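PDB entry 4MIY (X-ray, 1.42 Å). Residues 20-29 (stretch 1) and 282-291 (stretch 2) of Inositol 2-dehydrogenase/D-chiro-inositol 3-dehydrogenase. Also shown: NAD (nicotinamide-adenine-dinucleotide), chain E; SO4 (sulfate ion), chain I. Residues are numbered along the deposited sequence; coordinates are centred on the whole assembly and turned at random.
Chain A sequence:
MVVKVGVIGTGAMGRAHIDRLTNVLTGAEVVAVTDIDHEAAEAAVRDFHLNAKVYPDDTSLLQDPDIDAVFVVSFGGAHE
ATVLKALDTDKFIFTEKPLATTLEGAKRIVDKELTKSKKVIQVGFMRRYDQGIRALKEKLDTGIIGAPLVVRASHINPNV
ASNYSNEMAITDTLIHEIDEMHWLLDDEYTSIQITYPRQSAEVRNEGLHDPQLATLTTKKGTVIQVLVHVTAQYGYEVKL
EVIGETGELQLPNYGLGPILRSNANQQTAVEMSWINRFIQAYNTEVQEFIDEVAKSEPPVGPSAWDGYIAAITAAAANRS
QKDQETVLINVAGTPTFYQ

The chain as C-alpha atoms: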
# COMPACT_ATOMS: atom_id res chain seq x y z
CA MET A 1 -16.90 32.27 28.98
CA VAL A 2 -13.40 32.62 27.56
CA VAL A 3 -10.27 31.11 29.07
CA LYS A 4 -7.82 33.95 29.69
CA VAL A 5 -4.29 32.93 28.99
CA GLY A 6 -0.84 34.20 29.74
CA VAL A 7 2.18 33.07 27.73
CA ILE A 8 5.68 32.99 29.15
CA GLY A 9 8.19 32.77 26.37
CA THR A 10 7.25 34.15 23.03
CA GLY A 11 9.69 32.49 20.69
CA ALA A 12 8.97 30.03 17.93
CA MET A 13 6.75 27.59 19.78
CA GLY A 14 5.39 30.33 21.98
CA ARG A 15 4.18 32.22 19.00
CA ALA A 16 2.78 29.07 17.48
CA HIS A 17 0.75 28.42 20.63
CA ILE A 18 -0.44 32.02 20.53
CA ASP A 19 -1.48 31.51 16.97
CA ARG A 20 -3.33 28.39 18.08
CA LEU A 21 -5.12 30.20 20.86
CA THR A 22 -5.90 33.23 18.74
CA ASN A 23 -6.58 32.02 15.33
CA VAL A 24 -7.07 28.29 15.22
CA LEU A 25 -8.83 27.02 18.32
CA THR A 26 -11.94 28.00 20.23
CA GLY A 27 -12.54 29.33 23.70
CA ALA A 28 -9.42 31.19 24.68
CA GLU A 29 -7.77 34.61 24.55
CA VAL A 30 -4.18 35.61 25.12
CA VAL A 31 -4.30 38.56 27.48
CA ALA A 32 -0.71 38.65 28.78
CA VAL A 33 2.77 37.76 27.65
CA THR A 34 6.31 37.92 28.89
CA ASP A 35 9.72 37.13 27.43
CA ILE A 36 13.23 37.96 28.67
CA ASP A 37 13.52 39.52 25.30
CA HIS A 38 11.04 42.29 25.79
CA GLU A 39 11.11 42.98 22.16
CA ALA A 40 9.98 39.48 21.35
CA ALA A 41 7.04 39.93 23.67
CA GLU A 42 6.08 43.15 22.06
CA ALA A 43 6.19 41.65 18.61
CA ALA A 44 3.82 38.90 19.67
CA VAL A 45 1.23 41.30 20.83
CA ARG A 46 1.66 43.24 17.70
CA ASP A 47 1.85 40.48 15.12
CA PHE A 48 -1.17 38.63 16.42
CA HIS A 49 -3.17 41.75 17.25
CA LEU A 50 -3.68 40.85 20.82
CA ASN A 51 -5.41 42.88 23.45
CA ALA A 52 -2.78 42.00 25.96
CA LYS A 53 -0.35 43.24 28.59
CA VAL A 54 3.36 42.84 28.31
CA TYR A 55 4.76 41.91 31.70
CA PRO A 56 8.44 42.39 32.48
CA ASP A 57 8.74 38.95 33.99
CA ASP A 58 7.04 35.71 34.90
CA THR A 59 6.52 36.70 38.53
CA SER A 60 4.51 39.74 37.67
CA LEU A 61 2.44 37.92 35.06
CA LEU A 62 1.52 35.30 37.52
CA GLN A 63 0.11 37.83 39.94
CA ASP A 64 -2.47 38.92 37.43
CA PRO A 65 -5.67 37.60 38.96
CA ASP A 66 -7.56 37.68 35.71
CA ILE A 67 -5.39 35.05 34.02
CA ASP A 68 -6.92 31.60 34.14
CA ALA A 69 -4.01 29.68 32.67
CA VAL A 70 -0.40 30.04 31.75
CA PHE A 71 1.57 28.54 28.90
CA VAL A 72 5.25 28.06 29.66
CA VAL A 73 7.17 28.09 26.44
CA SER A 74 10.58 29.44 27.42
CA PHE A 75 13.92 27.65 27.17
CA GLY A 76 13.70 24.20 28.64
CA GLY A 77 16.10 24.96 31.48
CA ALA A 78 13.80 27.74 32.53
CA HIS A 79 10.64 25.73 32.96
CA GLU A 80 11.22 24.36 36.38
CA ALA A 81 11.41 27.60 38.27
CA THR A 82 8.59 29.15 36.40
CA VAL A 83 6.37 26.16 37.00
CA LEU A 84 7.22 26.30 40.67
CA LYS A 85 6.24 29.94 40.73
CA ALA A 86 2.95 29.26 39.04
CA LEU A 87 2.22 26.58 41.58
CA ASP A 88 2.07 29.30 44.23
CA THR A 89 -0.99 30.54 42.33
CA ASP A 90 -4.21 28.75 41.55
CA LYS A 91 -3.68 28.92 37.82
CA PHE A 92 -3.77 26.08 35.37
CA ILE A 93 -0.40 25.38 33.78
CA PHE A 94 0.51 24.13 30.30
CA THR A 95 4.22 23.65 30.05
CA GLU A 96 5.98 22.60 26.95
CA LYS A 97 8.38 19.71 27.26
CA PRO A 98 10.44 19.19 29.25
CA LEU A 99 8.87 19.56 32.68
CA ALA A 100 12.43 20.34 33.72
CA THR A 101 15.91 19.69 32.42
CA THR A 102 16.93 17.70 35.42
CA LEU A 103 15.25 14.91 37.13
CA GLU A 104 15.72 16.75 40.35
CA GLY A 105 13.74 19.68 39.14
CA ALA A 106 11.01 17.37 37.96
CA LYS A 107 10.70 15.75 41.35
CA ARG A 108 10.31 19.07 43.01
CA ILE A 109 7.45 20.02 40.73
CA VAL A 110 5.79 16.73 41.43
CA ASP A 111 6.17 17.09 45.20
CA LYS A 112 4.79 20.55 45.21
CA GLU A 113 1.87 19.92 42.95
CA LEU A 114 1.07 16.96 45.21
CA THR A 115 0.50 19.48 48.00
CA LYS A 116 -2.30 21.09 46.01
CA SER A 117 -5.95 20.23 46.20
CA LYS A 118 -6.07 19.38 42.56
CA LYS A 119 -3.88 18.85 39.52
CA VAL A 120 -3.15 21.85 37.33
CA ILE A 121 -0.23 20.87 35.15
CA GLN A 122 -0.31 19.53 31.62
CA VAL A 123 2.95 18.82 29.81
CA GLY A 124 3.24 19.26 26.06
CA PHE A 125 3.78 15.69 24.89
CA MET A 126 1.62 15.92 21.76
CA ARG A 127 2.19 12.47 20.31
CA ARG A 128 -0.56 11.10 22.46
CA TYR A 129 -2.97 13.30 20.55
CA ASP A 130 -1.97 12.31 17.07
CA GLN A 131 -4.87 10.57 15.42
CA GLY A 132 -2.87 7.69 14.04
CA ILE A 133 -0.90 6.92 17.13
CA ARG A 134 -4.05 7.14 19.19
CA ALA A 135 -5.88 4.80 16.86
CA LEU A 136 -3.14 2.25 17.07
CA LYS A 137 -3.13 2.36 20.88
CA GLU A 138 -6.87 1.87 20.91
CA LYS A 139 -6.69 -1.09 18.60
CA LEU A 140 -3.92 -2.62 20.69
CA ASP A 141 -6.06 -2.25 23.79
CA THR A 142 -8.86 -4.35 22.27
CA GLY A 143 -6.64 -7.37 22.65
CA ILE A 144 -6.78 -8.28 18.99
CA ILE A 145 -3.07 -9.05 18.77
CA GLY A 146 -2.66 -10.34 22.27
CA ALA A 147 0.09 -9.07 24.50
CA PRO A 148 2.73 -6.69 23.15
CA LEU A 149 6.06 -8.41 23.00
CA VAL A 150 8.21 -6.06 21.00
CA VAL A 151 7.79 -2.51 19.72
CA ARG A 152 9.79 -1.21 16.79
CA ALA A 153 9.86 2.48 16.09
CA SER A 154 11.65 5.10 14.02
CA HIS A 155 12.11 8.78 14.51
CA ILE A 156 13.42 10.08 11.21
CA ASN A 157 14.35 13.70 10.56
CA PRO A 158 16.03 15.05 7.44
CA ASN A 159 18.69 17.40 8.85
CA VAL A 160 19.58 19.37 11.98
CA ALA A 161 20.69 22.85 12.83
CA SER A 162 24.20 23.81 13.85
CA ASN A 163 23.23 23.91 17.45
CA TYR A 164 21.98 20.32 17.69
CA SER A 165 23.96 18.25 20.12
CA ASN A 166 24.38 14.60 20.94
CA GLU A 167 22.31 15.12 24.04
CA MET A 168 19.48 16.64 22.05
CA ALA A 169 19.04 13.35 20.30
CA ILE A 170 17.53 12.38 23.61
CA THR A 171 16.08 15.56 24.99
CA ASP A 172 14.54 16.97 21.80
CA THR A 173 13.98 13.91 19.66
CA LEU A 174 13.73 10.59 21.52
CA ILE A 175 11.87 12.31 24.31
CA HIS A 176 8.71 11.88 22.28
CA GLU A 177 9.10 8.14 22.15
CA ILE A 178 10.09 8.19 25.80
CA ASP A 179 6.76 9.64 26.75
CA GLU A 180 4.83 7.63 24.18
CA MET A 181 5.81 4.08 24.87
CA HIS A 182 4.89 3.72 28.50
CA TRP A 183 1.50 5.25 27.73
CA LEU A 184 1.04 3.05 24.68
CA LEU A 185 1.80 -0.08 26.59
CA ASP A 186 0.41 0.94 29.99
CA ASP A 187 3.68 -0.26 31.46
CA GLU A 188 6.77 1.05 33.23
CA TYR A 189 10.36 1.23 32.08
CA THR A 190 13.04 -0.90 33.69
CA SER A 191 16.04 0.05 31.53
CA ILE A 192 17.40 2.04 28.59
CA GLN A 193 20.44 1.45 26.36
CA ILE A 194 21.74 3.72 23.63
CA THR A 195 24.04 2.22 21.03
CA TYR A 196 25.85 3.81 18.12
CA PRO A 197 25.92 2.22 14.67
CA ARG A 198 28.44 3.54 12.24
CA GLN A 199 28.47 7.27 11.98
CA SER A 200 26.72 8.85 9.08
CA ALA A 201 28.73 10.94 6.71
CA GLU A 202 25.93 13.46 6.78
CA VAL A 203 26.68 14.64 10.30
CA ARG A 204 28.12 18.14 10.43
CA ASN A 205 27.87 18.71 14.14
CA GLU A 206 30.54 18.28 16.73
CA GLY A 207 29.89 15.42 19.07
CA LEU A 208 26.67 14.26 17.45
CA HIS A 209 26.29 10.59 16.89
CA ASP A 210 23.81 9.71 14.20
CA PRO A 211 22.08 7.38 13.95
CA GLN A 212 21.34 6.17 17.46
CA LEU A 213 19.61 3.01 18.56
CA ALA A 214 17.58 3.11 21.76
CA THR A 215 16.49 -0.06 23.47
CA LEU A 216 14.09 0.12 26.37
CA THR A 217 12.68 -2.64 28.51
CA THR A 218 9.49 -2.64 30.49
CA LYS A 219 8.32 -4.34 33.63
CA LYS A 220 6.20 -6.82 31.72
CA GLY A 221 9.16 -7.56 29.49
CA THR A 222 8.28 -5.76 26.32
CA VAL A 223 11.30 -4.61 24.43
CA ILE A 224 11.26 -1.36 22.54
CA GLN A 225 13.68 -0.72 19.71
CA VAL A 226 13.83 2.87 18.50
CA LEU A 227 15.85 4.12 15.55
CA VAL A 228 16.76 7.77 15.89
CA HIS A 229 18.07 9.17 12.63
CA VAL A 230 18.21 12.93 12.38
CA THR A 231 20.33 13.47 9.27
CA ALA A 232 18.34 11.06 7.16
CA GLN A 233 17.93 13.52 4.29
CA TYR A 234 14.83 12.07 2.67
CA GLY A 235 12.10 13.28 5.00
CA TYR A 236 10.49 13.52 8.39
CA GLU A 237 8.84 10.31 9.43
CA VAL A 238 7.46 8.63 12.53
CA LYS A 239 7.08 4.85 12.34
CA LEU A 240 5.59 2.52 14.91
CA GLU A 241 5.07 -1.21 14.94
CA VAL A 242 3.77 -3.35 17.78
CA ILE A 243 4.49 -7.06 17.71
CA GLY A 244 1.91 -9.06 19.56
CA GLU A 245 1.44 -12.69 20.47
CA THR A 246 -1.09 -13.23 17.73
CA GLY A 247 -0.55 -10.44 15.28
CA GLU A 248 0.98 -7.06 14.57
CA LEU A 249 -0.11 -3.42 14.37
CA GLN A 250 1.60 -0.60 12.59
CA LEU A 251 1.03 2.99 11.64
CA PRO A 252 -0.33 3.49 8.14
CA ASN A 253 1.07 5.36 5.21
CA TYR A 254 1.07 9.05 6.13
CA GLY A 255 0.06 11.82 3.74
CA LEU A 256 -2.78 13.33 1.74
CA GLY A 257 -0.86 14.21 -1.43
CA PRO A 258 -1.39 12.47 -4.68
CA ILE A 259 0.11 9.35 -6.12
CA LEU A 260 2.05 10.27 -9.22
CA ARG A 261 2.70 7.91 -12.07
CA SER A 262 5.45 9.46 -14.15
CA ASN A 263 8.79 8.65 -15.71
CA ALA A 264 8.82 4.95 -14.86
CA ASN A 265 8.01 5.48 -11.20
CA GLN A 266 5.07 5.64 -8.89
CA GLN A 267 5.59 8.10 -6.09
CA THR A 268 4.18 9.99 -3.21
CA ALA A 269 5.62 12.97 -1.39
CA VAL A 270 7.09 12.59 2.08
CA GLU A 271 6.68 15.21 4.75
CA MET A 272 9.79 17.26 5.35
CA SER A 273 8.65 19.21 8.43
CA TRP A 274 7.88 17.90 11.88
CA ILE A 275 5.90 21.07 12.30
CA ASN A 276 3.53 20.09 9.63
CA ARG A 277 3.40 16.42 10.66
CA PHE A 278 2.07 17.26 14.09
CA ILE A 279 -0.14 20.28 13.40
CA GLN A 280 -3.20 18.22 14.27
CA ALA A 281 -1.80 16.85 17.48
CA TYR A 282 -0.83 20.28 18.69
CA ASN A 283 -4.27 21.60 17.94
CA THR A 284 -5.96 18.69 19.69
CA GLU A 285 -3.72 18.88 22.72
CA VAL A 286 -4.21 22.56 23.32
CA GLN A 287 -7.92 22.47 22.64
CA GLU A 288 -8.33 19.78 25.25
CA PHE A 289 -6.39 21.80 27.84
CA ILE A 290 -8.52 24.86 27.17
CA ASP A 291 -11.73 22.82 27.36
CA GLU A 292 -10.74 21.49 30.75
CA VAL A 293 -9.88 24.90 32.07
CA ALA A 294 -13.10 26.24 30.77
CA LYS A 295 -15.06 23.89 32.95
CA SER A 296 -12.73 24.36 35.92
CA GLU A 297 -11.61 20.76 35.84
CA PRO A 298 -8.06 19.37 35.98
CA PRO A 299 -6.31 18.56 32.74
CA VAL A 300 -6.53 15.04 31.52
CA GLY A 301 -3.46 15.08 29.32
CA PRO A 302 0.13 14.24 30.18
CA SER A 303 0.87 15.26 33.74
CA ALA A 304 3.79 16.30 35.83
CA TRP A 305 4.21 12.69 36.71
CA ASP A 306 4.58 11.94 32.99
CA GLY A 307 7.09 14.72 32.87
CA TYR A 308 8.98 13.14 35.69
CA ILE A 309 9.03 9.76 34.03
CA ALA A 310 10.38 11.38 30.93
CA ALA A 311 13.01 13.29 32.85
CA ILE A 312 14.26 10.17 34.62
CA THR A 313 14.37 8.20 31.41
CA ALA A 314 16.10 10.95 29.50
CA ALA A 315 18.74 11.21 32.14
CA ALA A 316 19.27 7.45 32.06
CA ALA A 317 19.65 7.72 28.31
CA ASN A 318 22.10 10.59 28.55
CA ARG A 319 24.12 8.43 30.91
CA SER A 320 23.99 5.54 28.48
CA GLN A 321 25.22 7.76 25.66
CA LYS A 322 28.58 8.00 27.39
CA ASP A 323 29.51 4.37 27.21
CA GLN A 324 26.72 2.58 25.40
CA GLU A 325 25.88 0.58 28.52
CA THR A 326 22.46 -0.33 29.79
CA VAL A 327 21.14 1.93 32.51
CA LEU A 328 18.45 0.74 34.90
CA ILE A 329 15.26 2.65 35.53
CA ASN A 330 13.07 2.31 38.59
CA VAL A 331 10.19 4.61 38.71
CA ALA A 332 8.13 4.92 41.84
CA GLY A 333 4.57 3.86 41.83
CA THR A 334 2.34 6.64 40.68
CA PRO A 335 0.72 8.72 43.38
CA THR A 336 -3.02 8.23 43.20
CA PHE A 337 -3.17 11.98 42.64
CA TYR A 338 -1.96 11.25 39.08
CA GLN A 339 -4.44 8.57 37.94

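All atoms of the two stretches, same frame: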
# COMPACT_ATOMS: atom_id res chain seq x y z
N ARG A 20 -2.33 29.39 17.78
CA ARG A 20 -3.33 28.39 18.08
C ARG A 20 -4.48 28.96 18.89
O ARG A 20 -5.61 28.81 18.54
CB ARG A 20 -2.70 27.17 18.79
CG ARG A 20 -2.17 26.13 17.81
CD ARG A 20 -1.62 24.88 18.42
NE ARG A 20 -0.25 25.03 18.86
CZ ARG A 20 0.82 24.86 18.10
NH1 ARG A 20 0.72 24.54 16.84
NH2 ARG A 20 1.99 25.00 18.63
N LEU A 21 -4.14 29.66 19.95
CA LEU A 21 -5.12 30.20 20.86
C LEU A 21 -5.91 31.34 20.26
O LEU A 21 -7.02 31.55 20.60
CB LEU A 21 -4.49 30.63 22.16
CG LEU A 21 -3.83 29.50 22.92
CD1 LEU A 21 -2.95 30.05 23.91
CD2 LEU A 21 -4.81 28.60 23.59
N THR A 22 -5.31 32.02 19.31
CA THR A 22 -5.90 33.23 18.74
C THR A 22 -6.66 32.99 17.47
O THR A 22 -7.69 33.57 17.22
CB THR A 22 -4.77 34.24 18.46
OG1 THR A 22 -4.08 34.48 19.67
CG2 THR A 22 -5.30 35.52 17.93
N ASN A 23 -6.10 32.14 16.65
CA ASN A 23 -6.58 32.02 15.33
C ASN A 23 -7.23 30.68 15.06
O ASN A 23 -8.18 30.60 14.34
CB ASN A 23 -5.45 32.31 14.36
CG ASN A 23 -5.02 33.76 14.39
OD1 ASN A 23 -5.85 34.62 14.48
ND2 ASN A 23 -3.75 34.00 14.35
N VAL A 24 -6.70 29.63 15.63
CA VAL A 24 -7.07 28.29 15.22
C VAL A 24 -8.17 27.65 16.08
O VAL A 24 -9.11 27.13 15.57
CB VAL A 24 -5.84 27.39 15.20
CG1 VAL A 24 -6.18 25.97 14.76
CG2 VAL A 24 -4.75 27.97 14.30
N LEU A 25 -8.02 27.75 17.39
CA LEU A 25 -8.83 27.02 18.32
C LEU A 25 -9.90 27.90 18.96
O LEU A 25 -9.85 29.07 18.84
CB LEU A 25 -7.93 26.47 19.41
CG LEU A 25 -6.75 25.60 18.99
CD1 LEU A 25 -5.96 25.23 20.15
CD2 LEU A 25 -7.23 24.36 18.26
N THR A 26 -10.83 27.28 19.65
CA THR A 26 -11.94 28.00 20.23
C THR A 26 -11.89 28.07 21.74
O THR A 26 -11.48 27.17 22.38
CB THR A 26 -13.32 27.42 19.73
OG1 THR A 26 -14.39 28.17 20.32
CG2 THR A 26 -13.49 25.97 20.06
N GLY A 27 -12.29 29.20 22.28
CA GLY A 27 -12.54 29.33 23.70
C GLY A 27 -11.48 29.98 24.54
O GLY A 27 -11.59 29.96 25.72
N ALA A 28 -10.48 30.57 23.91
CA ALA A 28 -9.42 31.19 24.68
C ALA A 28 -9.04 32.56 24.16
O ALA A 28 -9.36 32.91 23.05
CB ALA A 28 -8.24 30.31 24.68
N GLU A 29 -8.36 33.33 24.98
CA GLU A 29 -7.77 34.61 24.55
C GLU A 29 -6.47 34.85 25.28
O GLU A 29 -6.40 34.66 26.46
CB GLU A 29 -8.70 35.77 24.84
CG GLU A 29 -8.12 37.11 24.53
CD GLU A 29 -9.03 38.25 24.92
OE1 GLU A 29 -9.88 38.04 25.78
OE2 GLU A 29 -8.87 39.35 24.38
N TYR A 282 -0.93 19.06 17.92
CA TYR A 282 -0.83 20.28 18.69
C TYR A 282 -2.17 20.95 18.89
O TYR A 282 -2.49 21.38 19.95
CB TYR A 282 0.16 21.29 18.09
CG TYR A 282 1.60 20.86 18.03
CD1 TYR A 282 2.29 20.49 19.14
CD2 TYR A 282 2.30 20.92 16.86
CE1 TYR A 282 3.61 20.12 19.08
CE2 TYR A 282 3.58 20.56 16.77
CZ TYR A 282 4.26 20.16 17.87
OH TYR A 282 5.58 19.81 17.74
N ASN A 283 -2.96 21.03 17.84
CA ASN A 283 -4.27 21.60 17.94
C ASN A 283 -5.13 20.82 18.92
O ASN A 283 -5.71 21.40 19.77
CB ASN A 283 -4.94 21.63 16.58
CG ASN A 283 -4.41 22.73 15.70
OD1 ASN A 283 -3.76 23.62 16.12
ND2 ASN A 283 -4.70 22.61 14.43
N THR A 284 -5.14 19.51 18.82
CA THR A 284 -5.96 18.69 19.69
C THR A 284 -5.57 18.78 21.16
O THR A 284 -6.40 18.88 22.02
CB THR A 284 -5.98 17.24 19.21
OG1 THR A 284 -6.52 17.20 17.90
CG2 THR A 284 -6.81 16.38 20.11
N GLU A 285 -4.28 18.78 21.40
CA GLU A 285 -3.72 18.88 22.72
C GLU A 285 -4.08 20.17 23.43
O GLU A 285 -4.53 20.16 24.53
CB GLU A 285 -2.23 18.73 22.56
CG GLU A 285 -1.40 19.30 23.59
CD GLU A 285 0.10 19.30 23.25
OE1 GLU A 285 0.76 18.47 23.81
OE2 GLU A 285 0.57 20.14 22.50
N VAL A 286 -3.91 21.27 22.76
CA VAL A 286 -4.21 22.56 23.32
C VAL A 286 -5.71 22.80 23.45
O VAL A 286 -6.15 23.36 24.42
CB VAL A 286 -3.53 23.66 22.51
CG1 VAL A 286 -3.91 24.98 23.03
CG2 VAL A 286 -2.07 23.50 22.58
N GLN A 287 -6.50 22.31 22.52
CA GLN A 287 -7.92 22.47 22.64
C GLN A 287 -8.44 21.71 23.83
O GLN A 287 -9.32 22.18 24.51
CB GLN A 287 -8.64 22.00 21.40
CG GLN A 287 -10.12 22.28 21.41
CD GLN A 287 -10.44 23.75 21.32
OE1 GLN A 287 -10.32 24.36 20.29
NE2 GLN A 287 -10.87 24.30 22.41
N GLU A 288 -7.90 20.54 24.10
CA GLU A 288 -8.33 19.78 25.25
C GLU A 288 -7.98 20.50 26.57
O GLU A 288 -8.78 20.56 27.47
CB GLU A 288 -7.71 18.40 25.25
CG GLU A 288 -8.24 17.49 26.33
CD GLU A 288 -7.48 16.22 26.44
OE1 GLU A 288 -6.40 16.23 27.00
OE2 GLU A 288 -7.96 15.22 25.94
N PHE A 289 -6.79 21.07 26.66
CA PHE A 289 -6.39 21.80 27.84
C PHE A 289 -7.35 22.97 28.08
O PHE A 289 -7.86 23.13 29.14
CB PHE A 289 -4.94 22.28 27.69
CG PHE A 289 -4.45 23.13 28.83
CD1 PHE A 289 -4.07 22.57 30.01
CD2 PHE A 289 -4.42 24.48 28.73
CE1 PHE A 289 -3.66 23.36 31.06
CE2 PHE A 289 -4.00 25.24 29.77
CZ PHE A 289 -3.64 24.68 30.91
N ILE A 290 -7.60 23.76 27.06
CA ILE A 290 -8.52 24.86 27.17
C ILE A 290 -9.93 24.41 27.59
O ILE A 290 -10.51 25.01 28.45
CB ILE A 290 -8.60 25.64 25.85
CG1 ILE A 290 -7.28 26.36 25.54
CG2 ILE A 290 -9.76 26.63 25.86
CD1 ILE A 290 -6.78 27.26 26.64
N ASP A 291 -10.44 23.35 27.00
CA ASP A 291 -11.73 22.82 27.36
C ASP A 291 -11.83 22.39 28.83
O ASP A 291 -12.82 22.56 29.45
CB ASP A 291 -12.09 21.62 26.50
CG ASP A 291 -12.37 21.97 25.05
OD1 ASP A 291 -12.48 23.12 24.67
OD2 ASP A 291 -12.54 21.03 24.28
PA NAD E . 12.91 29.67 21.21
O1A NAD E . 14.29 29.84 21.62
O2A NAD E . 12.45 30.11 19.97
O5B NAD E . 11.93 30.51 22.13
C5B NAD E . 12.00 30.55 23.50
C4B NAD E . 11.61 31.96 23.98
O4B NAD E . 11.73 31.94 25.37
C3B NAD E . 12.59 33.06 23.60
O3B NAD E . 11.91 34.13 23.09
C2B NAD E . 13.33 33.40 24.86
O2B NAD E . 13.75 34.74 24.91
C1B NAD E . 12.29 33.16 25.89
N9A NAD E . 12.79 32.88 27.22
C8A NAD E . 13.83 32.20 27.58
N7A NAD E . 13.93 32.08 28.89
C5A NAD E . 12.90 32.72 29.41
C6A NAD E . 12.38 33.03 30.72
N6A NAD E . 12.94 32.62 31.83
N1A NAD E . 11.26 33.70 30.78
C2A NAD E . 10.64 34.14 29.74
N3A NAD E . 11.07 33.93 28.52
C4A NAD E . 12.17 33.23 28.31
O3 NAD E . 12.62 28.15 21.53
PN NAD E . 11.28 27.30 21.14
O1N NAD E . 11.57 26.50 19.96
O2N NAD E . 10.20 28.19 20.89
O5D NAD E . 11.12 26.28 22.26
C5D NAD E . 10.50 26.68 23.46
C4D NAD E . 10.08 25.50 24.26
O4D NAD E . 9.14 24.78 23.48
C3D NAD E . 11.23 24.60 24.56
O3D NAD E . 11.02 24.04 25.82
C2D NAD E . 11.06 23.56 23.45
O2D NAD E . 11.62 22.39 23.91
C1D NAD E . 9.56 23.45 23.35
N1N NAD E . 9.13 22.88 22.08
C2N NAD E . 8.37 21.79 22.07
C3N NAD E . 7.96 21.18 20.90
C7N NAD E . 7.08 19.95 20.93
O7N NAD E . 6.39 19.69 21.87
N7N NAD E . 7.09 19.23 19.88
C4N NAD E . 8.32 21.76 19.70
C5N NAD E . 9.10 22.90 19.76
C6N NAD E . 9.50 23.42 20.96
S SO4 I . -14.19 31.57 19.95
O1 SO4 I . -13.72 31.33 21.25
O2 SO4 I . -14.57 30.36 19.31
O3 SO4 I . -15.29 32.42 19.94
O4 SO4 I . -13.21 32.29 19.26
O HOH W 1 -1.37 23.27 15.30

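Segments far apart in sequence often pack by a simple rule: apolar side chains fill the middle of the contact, while polar groups at its margins satisfy exposed backbone and fix the register. Residues 20-29 and 282-291 of this dehydrogenase illustrate it well. The second stretch is helical throughout; the first is the end of a helix, a short loop and the start of a strand. The two helix axes cross steeply, at 104° between their N-to-C directions, and approach no closer than 11.1 Å, a gap filled by side chains.

At the centre, Val-286 and Ile-290, one helical turn apart, both direct their CA-to-CB bonds toward the first stretch. Leu-21 reaches both: its CD2 lies 3.8 Å from Val-286 CG1 and 3.9 Å from Ile-290 CG1. Leu-25 adds the tightest of these apolar contacts, with CD1 3.5 Å from Val-286 CG1. As the chain enters the strand, Ala-28 extends the apolar surface, its CB 3.9 Å from Ile-290 CD1. One helical face thus serves both the helix and the strand that follows it.

Between helix and strand the backbone has polar groups to satisfy. Leu-25 N still bonds to Arg-20 O in a wider pi-type turn, but Leu-25 is the first residue to leave helical phi/psi. Gln-287 then meets Thr-26 with both ends of its amide: Thr-26 N donates to Gln-287 OE1 (3.0 Å), and Gln-287 NE2 donates to Thr-26 O (2.9 Å). Both bonds are nearly linear, so a single side chain pairs with this backbone much as a neighbouring strand would. Gln-287 NE2 also donates to Asp-291 OD1 at 3.0 Å, within its own helix.

Gly-27 follows with a positive phi of 101°. At these backbone angles a CB would be jammed against the carbonyl O of Thr-26, which by itself calls for glycine. On this margin a sulfate ion, probably from the crystallisation liquor, accepts hydrogen bonds from Gly-27 N to O1 (2.8 Å) and from Thr-26 OG1 to O2, the latter very short at 2.4 Å.

At the other end, Arg-20 lays one guanidinium face over the CB of Tyr-282, its NH1 3.5 Å from that atom. A water completes the polar link, accepting from Arg-20 NH1 at 2.9 Å and donating to Asn-283 OD1 at 2.6 Å. The Tyr-282 side chain leads away from the first stretch, and its OH comes within 2.7 Å of N7N of the bound NAD.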